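PDB 6AKZ: GlcNAc Inducible Gene 2, GIG2, which binds an iron ion and is probably an oxygenase of the DUF1479 family, within the cupin clan. Local coordinates for residues A[11-17]-A[309-315]. Numbering follows the deposited sequence.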
loop_
_atom_site.group_PDB
_atom_site.type_symbol
_atom_site.label_atom_id
_atom_site.label_comp_id
_atom_site.label_asym_id
_atom_site.label_seq_id
_atom_site.Cartn_x
_atom_site.Cartn_y
_atom_site.Cartn_z
ATOM N N THR A 11 16.215 1.524 24.263
ATOM C CA THR A 11 15.765 2.893 24.015
ATOM C C THR A 11 15.903 3.223 22.521
ATOM O O THR A 11 16.928 2.924 21.918
ATOM C CB THR A 11 16.545 3.847 24.910
ATOM O OG1 THR A 11 16.134 3.579 26.243
ATOM C CG2 THR A 11 16.264 5.293 24.622
ATOM N N PRO A 12 14.856 3.810 21.904
ATOM C CA PRO A 12 15.022 4.154 20.491
ATOM C C PRO A 12 16.048 5.272 20.311
ATOM O O PRO A 12 16.112 6.156 21.163
ATOM C CB PRO A 12 13.596 4.632 20.048
ATOM C CG PRO A 12 12.671 4.375 21.202
ATOM C CD PRO A 12 13.551 4.250 22.426
ATOM N N PRO A 13 16.834 5.243 19.209
ATOM C CA PRO A 13 17.783 6.308 18.976
ATOM C C PRO A 13 17.127 7.658 18.763
ATOM O O PRO A 13 15.932 7.771 18.446
ATOM C CB PRO A 13 18.577 5.850 17.738
ATOM C CG PRO A 13 17.707 4.885 17.056
ATOM C CD PRO A 13 16.864 4.243 18.137
ATOM N N ASP A 14 17.915 8.695 19.004
ATOM C CA ASP A 14 17.515 10.036 18.679
ATOM C C ASP A 14 17.716 10.205 17.165
ATOM O O ASP A 14 18.648 9.619 16.581
ATOM C CB ASP A 14 18.369 11.064 19.452
ATOM C CG ASP A 14 17.877 11.331 20.879
ATOM O OD1 ASP A 14 16.780 10.887 21.299
ATOM O OD2 ASP A 14 18.581 12.072 21.595
ATOM N N LEU A 15 16.800 10.930 16.520
ATOM C CA LEU A 15 17.053 11.473 15.180
ATOM C C LEU A 15 17.695 12.850 15.400
ATOM O O LEU A 15 17.873 13.256 16.535
ATOM C CB LEU A 15 15.730 11.617 14.390
ATOM C CG LEU A 15 14.944 10.310 14.097
ATOM C CD1 LEU A 15 13.618 10.673 13.443
ATOM C CD2 LEU A 15 15.741 9.409 13.178
ATOM N N ASP A 16 17.966 13.601 14.340
ATOM C CA ASP A 16 18.285 15.049 14.509
ATOM C C ASP A 16 17.260 15.809 15.396
ATOM O O ASP A 16 16.070 15.443 15.387
ATOM C CB ASP A 16 18.394 15.709 13.141
ATOM C CG ASP A 16 18.804 17.163 13.241
ATOM O OD1 ASP A 16 17.919 18.041 13.452
ATOM O OD2 ASP A 16 20.027 17.402 13.131
ATOM N N PHE A 17 17.682 16.849 16.171
ATOM C CA PHE A 17 16.732 17.518 17.151
ATOM C C PHE A 17 15.632 18.374 16.492
ATOM O O PHE A 17 14.623 18.765 17.134
ATOM C CB PHE A 17 17.471 18.338 18.252
ATOM C CG PHE A 17 17.898 19.733 17.793
ATOM C CD1 PHE A 17 19.057 19.921 17.060
ATOM C CD2 PHE A 17 17.066 20.824 18.007
ATOM C CE1 PHE A 17 19.415 21.194 16.620
ATOM C CE2 PHE A 17 17.411 22.093 17.543
ATOM C CZ PHE A 17 18.594 22.278 16.870
ATOM N N THR A 309 11.856 14.733 23.203
ATOM C CA THR A 309 12.992 14.016 22.528
ATOM C C THR A 309 12.651 13.819 21.051
ATOM O O THR A 309 11.509 13.488 20.770
ATOM C CB THR A 309 13.244 12.593 23.075
ATOM O OG1 THR A 309 12.239 11.703 22.540
ATOM C CG2 THR A 309 13.221 12.565 24.626
ATOM N N PRO A 310 13.629 13.910 20.145
ATOM C CA PRO A 310 13.383 13.653 18.732
ATOM C C PRO A 310 13.369 12.136 18.423
ATOM O O PRO A 310 14.049 11.683 17.524
ATOM C CB PRO A 310 14.578 14.330 18.079
ATOM C CG PRO A 310 15.685 14.010 19.022
ATOM C CD PRO A 310 15.069 14.154 20.386
ATOM N N LYS A 311 12.608 11.365 19.175
ATOM C CA LYS A 311 12.553 9.899 18.969
ATOM C C LYS A 311 11.323 9.617 18.107
ATOM O O LYS A 311 10.211 9.974 18.478
ATOM C CB LYS A 311 12.473 9.144 20.302
ATOM C CG LYS A 311 13.830 9.225 21.051
ATOM C CD LYS A 311 13.819 8.400 22.297
ATOM C CE LYS A 311 15.010 8.733 23.172
ATOM N NZ LYS A 311 16.314 8.515 22.481
ATOM N N PHE A 312 11.574 9.000 16.969
ATOM C CA PHE A 312 10.552 8.471 16.057
ATOM C C PHE A 312 10.911 7.008 15.814
ATOM O O PHE A 312 11.667 6.662 14.887
ATOM C CB PHE A 312 10.497 9.323 14.796
ATOM C CG PHE A 312 9.746 10.576 14.995
ATOM C CD1 PHE A 312 10.379 11.725 15.529
ATOM C CD2 PHE A 312 8.389 10.618 14.772
ATOM C CE1 PHE A 312 9.642 12.872 15.790
ATOM C CE2 PHE A 312 7.654 11.785 15.023
ATOM C CZ PHE A 312 8.289 12.912 15.549
ATOM N N PRO A 313 10.514 6.155 16.758
ATOM C CA PRO A 313 11.011 4.793 16.723
ATOM C C PRO A 313 10.663 4.005 15.459
ATOM O O PRO A 313 9.560 4.187 14.898
ATOM C CB PRO A 313 10.378 4.158 17.947
ATOM C CG PRO A 313 9.767 5.247 18.759
ATOM C CD PRO A 313 9.566 6.412 17.856
ATOM N N GLY A 314 11.620 3.220 14.981
ATOM C CA GLY A 314 11.459 2.415 13.764
ATOM C C GLY A 314 11.647 3.171 12.452
ATOM O O GLY A 314 11.485 2.585 11.380
ATOM N N THR A 315 12.049 4.443 12.519
ATOM C CA THR A 315 12.174 5.277 11.312
ATOM C C THR A 315 13.600 5.439 10.903
ATOM O O THR A 315 14.484 5.511 11.770
ATOM C CB THR A 315 11.574 6.700 11.473
ATOM O OG1 THR A 315 12.316 7.434 12.443
ATOM C CG2 THR A 315 10.048 6.721 11.826
HETATM O O HOH W 1 13.808 7.394 16.656
#
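Lys311 stretches its aliphatic chain along the backbone of 11-17, with CG 3.6 Å from Pro13 O, so that NZ reaches two acceptors: Pro12 O at 2.7 Å and, in a salt bridge, Asp14 OD1, also at 2.7 Å. A long, flexible side chain suits this place, crossing from a buried backbone to a carboxylate that compensates its charge; it also touches Trp292. The backbones run antiparallel but are joined directly by one hydrogen bond, Leu15 N to Pro310 O at 3.0 Å and nearly linear. Where a second might form, water 1 intervenes, donating to Pro13 O (2.8 Å) and accepting from Phe312 N (2.8 Å). Pro310, its ring-restricted phi suiting the centre of an inverse gamma turn, sets CB 3.3 Å from Asp16 O. Rigid, apolar prolines without N-H groups also meet at Pro12 CB and Pro313 CB (3.9 Å), while Leu15 CD1 lies 3.7 Å from Phe312 CB. The Phe312 ring is edge-to-face with Trp201. Gly314, with its positive phi, suits the type II turn that leads on toward strand 322-323. One direct backbone bond, a water bridge and a neutralised lysine thus replace continuous sheet pairing in fixing the lead-in to helix 18-26 against a loop almost 300 residues further on.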